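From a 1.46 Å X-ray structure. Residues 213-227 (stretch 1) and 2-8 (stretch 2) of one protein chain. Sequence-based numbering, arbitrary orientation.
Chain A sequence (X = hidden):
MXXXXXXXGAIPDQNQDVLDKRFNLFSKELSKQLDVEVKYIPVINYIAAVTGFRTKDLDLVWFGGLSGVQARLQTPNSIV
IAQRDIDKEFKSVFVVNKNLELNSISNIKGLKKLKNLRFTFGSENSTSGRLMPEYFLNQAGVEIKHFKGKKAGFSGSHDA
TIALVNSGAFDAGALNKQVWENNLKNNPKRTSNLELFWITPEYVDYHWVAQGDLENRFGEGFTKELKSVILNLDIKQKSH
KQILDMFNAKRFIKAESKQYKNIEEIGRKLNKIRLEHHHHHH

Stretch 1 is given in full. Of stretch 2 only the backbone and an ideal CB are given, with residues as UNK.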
# COMPACT_ATOMS: atom_id res chain seq x y z
N ASP A 213 22.59 4.26 -4.37
CA ASP A 213 23.67 4.98 -5.08
C ASP A 213 23.47 6.46 -5.32
O ASP A 213 24.10 7.05 -6.21
CB ASP A 213 23.96 4.30 -6.42
CG ASP A 213 22.73 4.23 -7.34
OD1 ASP A 213 21.89 5.16 -7.39
OD2 ASP A 213 22.61 3.21 -8.04
N LEU A 214 22.59 7.06 -4.53
CA LEU A 214 22.23 8.43 -4.80
C LEU A 214 23.38 9.43 -4.68
O LEU A 214 23.42 10.40 -5.43
CB LEU A 214 21.02 8.86 -3.97
CG LEU A 214 19.77 8.03 -4.32
CD1 LEU A 214 18.63 8.52 -3.46
CD2 LEU A 214 19.38 8.10 -5.79
N GLU A 215 24.32 9.15 -3.78
CA GLU A 215 25.52 10.01 -3.59
C GLU A 215 26.34 10.23 -4.84
O GLU A 215 26.83 11.33 -5.06
CB GLU A 215 26.44 9.48 -2.51
CG GLU A 215 26.13 10.07 -1.15
CD GLU A 215 25.03 9.32 -0.45
OE1 GLU A 215 25.03 8.08 -0.53
OE2 GLU A 215 24.17 9.96 0.17
N ASN A 216 26.48 9.20 -5.66
CA ASN A 216 27.24 9.33 -6.92
C ASN A 216 26.62 10.31 -7.91
O ASN A 216 27.32 10.88 -8.73
CB ASN A 216 27.43 7.99 -7.60
CG ASN A 216 28.10 6.97 -6.70
OD1 ASN A 216 29.01 7.30 -5.94
ND2 ASN A 216 27.66 5.72 -6.80
N ARG A 217 25.31 10.48 -7.85
CA ARG A 217 24.61 11.41 -8.74
C ARG A 217 24.35 12.77 -8.11
O ARG A 217 24.34 13.78 -8.82
CB ARG A 217 23.26 10.84 -9.17
CG ARG A 217 23.36 9.55 -9.96
CD ARG A 217 22.14 8.70 -9.68
NE ARG A 217 20.93 9.39 -10.10
CZ ARG A 217 19.71 8.91 -9.92
NH1 ARG A 217 19.54 7.74 -9.31
NH2 ARG A 217 18.67 9.61 -10.33
N PHE A 218 24.10 12.77 -6.80
CA PHE A 218 23.62 13.99 -6.10
C PHE A 218 24.57 14.59 -5.07
O PHE A 218 24.31 15.68 -4.55
CB PHE A 218 22.24 13.75 -5.48
CG PHE A 218 21.16 13.46 -6.51
CD1 PHE A 218 20.68 14.45 -7.34
CD2 PHE A 218 20.65 12.17 -6.68
CE1 PHE A 218 19.70 14.19 -8.29
CE2 PHE A 218 19.67 11.90 -7.62
CZ PHE A 218 19.20 12.91 -8.44
N GLY A 219 25.67 13.88 -4.79
CA GLY A 219 26.70 14.36 -3.86
C GLY A 219 26.67 13.72 -2.49
O GLY A 219 25.65 13.21 -2.06
N GLU A 220 27.80 13.76 -1.81
CA GLU A 220 27.93 13.17 -0.47
C GLU A 220 26.92 13.82 0.47
O GLU A 220 26.70 15.02 0.43
CB GLU A 220 29.35 13.35 0.12
CG GLU A 220 30.41 12.44 -0.49
CD GLU A 220 31.06 13.05 -1.71
OE1 GLU A 220 30.30 13.60 -2.54
OE2 GLU A 220 32.30 12.97 -1.85
N GLY A 221 26.28 12.97 1.28
CA GLY A 221 25.29 13.39 2.29
C GLY A 221 23.86 13.55 1.77
O GLY A 221 22.97 13.83 2.56
N PHE A 222 23.65 13.34 0.47
CA PHE A 222 22.31 13.52 -0.15
C PHE A 222 21.27 12.59 0.46
O PHE A 222 20.19 13.04 0.81
CB PHE A 222 22.34 13.34 -1.67
CG PHE A 222 21.00 13.58 -2.32
CD1 PHE A 222 20.57 14.88 -2.59
CD2 PHE A 222 20.15 12.53 -2.66
CE1 PHE A 222 19.33 15.12 -3.18
CE2 PHE A 222 18.91 12.76 -3.25
CZ PHE A 222 18.50 14.05 -3.52
N THR A 223 21.60 11.32 0.60
CA THR A 223 20.61 10.37 1.16
C THR A 223 20.18 10.77 2.57
O THR A 223 19.02 10.74 2.89
CB THR A 223 21.12 8.91 1.16
OG1 THR A 223 21.71 8.63 -0.10
CG2 THR A 223 19.98 7.93 1.37
N LYS A 224 21.16 11.15 3.38
CA LYS A 224 20.89 11.68 4.72
C LYS A 224 19.97 12.93 4.69
O LYS A 224 19.05 13.04 5.49
CB LYS A 224 22.20 11.98 5.46
CG LYS A 224 21.99 12.21 6.96
CD LYS A 224 23.09 11.57 7.79
CE LYS A 224 22.93 10.06 7.87
NZ LYS A 224 23.94 9.43 8.77
N GLU A 225 20.23 13.83 3.75
CA GLU A 225 19.44 15.08 3.58
C GLU A 225 17.99 14.73 3.16
O GLU A 225 17.01 15.26 3.68
CB GLU A 225 20.07 15.99 2.53
CG GLU A 225 19.44 17.38 2.44
CD GLU A 225 19.96 18.22 1.27
OE1 GLU A 225 20.68 17.70 0.39
OE2 GLU A 225 19.59 19.41 1.23
N LEU A 226 17.89 13.81 2.20
CA LEU A 226 16.58 13.31 1.73
C LEU A 226 15.73 12.71 2.87
O LEU A 226 14.55 13.03 3.05
CB LEU A 226 16.82 12.27 0.61
CG LEU A 226 15.59 11.49 0.09
CD1 LEU A 226 14.58 12.44 -0.51
CD2 LEU A 226 16.00 10.45 -0.93
N LYS A 227 16.36 11.85 3.65
CA LYS A 227 15.68 11.23 4.79
C LYS A 227 15.21 12.31 5.79
O LYS A 227 14.07 12.32 6.26
CB LYS A 227 16.62 10.22 5.42
CG LYS A 227 16.06 9.49 6.60
CD LYS A 227 17.00 8.37 7.03
CE LYS A 227 16.60 7.82 8.38
NZ LYS A 227 17.39 6.60 8.74
N UNK A 2 17.75 9.57 -17.16
CA UNK A 2 18.33 10.88 -16.72
C UNK A 2 18.79 10.84 -15.26
O UNK A 2 17.97 10.89 -14.33
CB UNK A 2 17.30 12.00 -16.89
N UNK A 3 20.11 10.80 -15.05
CA UNK A 3 20.62 10.63 -13.70
C UNK A 3 20.52 11.86 -12.81
O UNK A 3 20.70 11.72 -11.59
CB UNK A 3 22.08 10.19 -13.77
N UNK A 4 20.27 13.05 -13.37
CA UNK A 4 20.19 14.25 -12.53
C UNK A 4 18.78 14.57 -12.04
O UNK A 4 18.59 15.51 -11.28
CB UNK A 4 20.73 15.45 -13.31
N UNK A 5 17.80 13.78 -12.46
CA UNK A 5 16.43 13.92 -11.96
C UNK A 5 16.18 12.83 -10.91
O UNK A 5 16.44 11.63 -11.16
CB UNK A 5 15.41 13.83 -13.10
N UNK A 6 15.67 13.25 -9.75
CA UNK A 6 15.24 12.32 -8.70
C UNK A 6 13.80 11.87 -9.05
O UNK A 6 12.88 12.65 -9.05
CB UNK A 6 15.31 12.97 -7.32
N UNK A 7 13.64 10.58 -9.28
CA UNK A 7 12.42 10.02 -9.84
C UNK A 7 11.68 9.30 -8.73
O UNK A 7 12.19 8.38 -8.12
CB UNK A 7 12.72 9.08 -11.01
N UNK A 8 10.50 9.82 -8.42
CA UNK A 8 9.60 9.34 -7.38
C UNK A 8 8.58 8.41 -7.99
O UNK A 8 8.02 8.67 -9.06
CB UNK A 8 8.91 10.50 -6.67

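Position 2 has its CB more than 5.5 Å from every atom of stretch 1, so the helices place no demand on its side chain, and a polar residue would be as suitable as most. It is Asn2, whose amide end leads away from stretch 1.

At position 3 the CB points sideways, 3.9 Å from Arg217 NE, and the carbonyl O faces the guanidinium. Arg217 NE donates a hydrogen bond of 2.8 Å to this O at 161°, and Arg217 NH2 a second at 3.2 Å and 135°. Because the backbone supplies the acceptor, the side chain has little to do, and several kinds would suit. The phi of -75° and psi of -15°, at the second position of a type I turn from 2 to 5, admit proline as well as small polar residues. The residue is Pro3, its CB 4.1 Å from Arg217 NE.

Position 4 directs its CB away, with Phe218 CE1 5.3 Å from the ideal CB; long, flexible or polar side chains would all fit. Lys4 occupies it, extended with all four chi angles t and poorly ordered. Its contact comes through the backbone, Lys4 O lying 3.5 Å from Phe218 CE1 at the ring edge.

Position 5 also points away, and its phi/psi of -102°/129° is extended, which suits beta-branched residues among others. Val5 is found there, its O 3.1 Å from Arg217 NH2.

Position 6 meets the apolar side of stretch 1. Its ideal CB is 4.1 Å from Phe218 CZ and 5.1 Å from Phe222 CZ, with Leu214 and Leu226 also nearby. No charge or polar partner is offered, so a medium-sized apolar residue such as leucine, isoleucine or methionine would be apt. Leu6 fills the space: its CD1 lies 4.0 Å from Phe218 CE2, 4.2 Å from Phe222 CE2 and 4.3 Å from Leu214 CD1, while its CD2 is 4.3 Å from Leu226 CD1.

At position 7 the CB points sideways and has nothing of stretch 1 within 5.5 Å, so many residues are possible; the nearby arginine would seem to favour an acidic or neutral one. The deposited residue is Lys7, whose NZ comes 3.3 Å from Arg217 NH2, two donors that cannot bond to each other. The like charges are accommodated by carbonyls: Lys7 NZ donates to Asn2 O at 2.9 Å and to Val5 O at 3.1 Å.

Position 8 is out of reach of stretch 1, which sets no preference; its extended backbone suits beta-branched residues among others, and it is Val8.

Stretch 2, residues 2-8: NPKVLKV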
# COMPACT_ATOMS: atom_id res chain seq x y z
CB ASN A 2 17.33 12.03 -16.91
CG ASN A 2 17.12 12.39 -18.38
OD1 ASN A 2 17.97 12.10 -19.23
ND2 ASN A 2 15.99 13.02 -18.68
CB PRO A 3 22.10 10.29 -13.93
CG PRO A 3 22.42 10.78 -15.32
CD PRO A 3 21.16 11.30 -15.95
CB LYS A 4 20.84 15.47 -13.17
CG LYS A 4 20.85 16.68 -12.23
CD LYS A 4 21.54 17.93 -12.75
CE LYS A 4 21.42 19.08 -11.74
NZ LYS A 4 22.06 20.37 -12.14
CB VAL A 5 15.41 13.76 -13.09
CG1 VAL A 5 14.00 13.88 -12.54
CG2 VAL A 5 15.65 14.79 -14.19
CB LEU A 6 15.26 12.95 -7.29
CG LEU A 6 14.98 12.01 -6.12
CD1 LEU A 6 16.14 11.05 -5.86
CD2 LEU A 6 14.69 12.80 -4.84
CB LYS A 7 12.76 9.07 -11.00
CG LYS A 7 13.47 9.76 -12.17
CD LYS A 7 14.01 8.75 -13.17
CE LYS A 7 15.35 9.20 -13.74
NZ LYS A 7 16.46 9.02 -12.77
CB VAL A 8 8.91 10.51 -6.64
CG1 VAL A 8 7.82 10.06 -5.68
CG2 VAL A 8 9.94 11.35 -5.88
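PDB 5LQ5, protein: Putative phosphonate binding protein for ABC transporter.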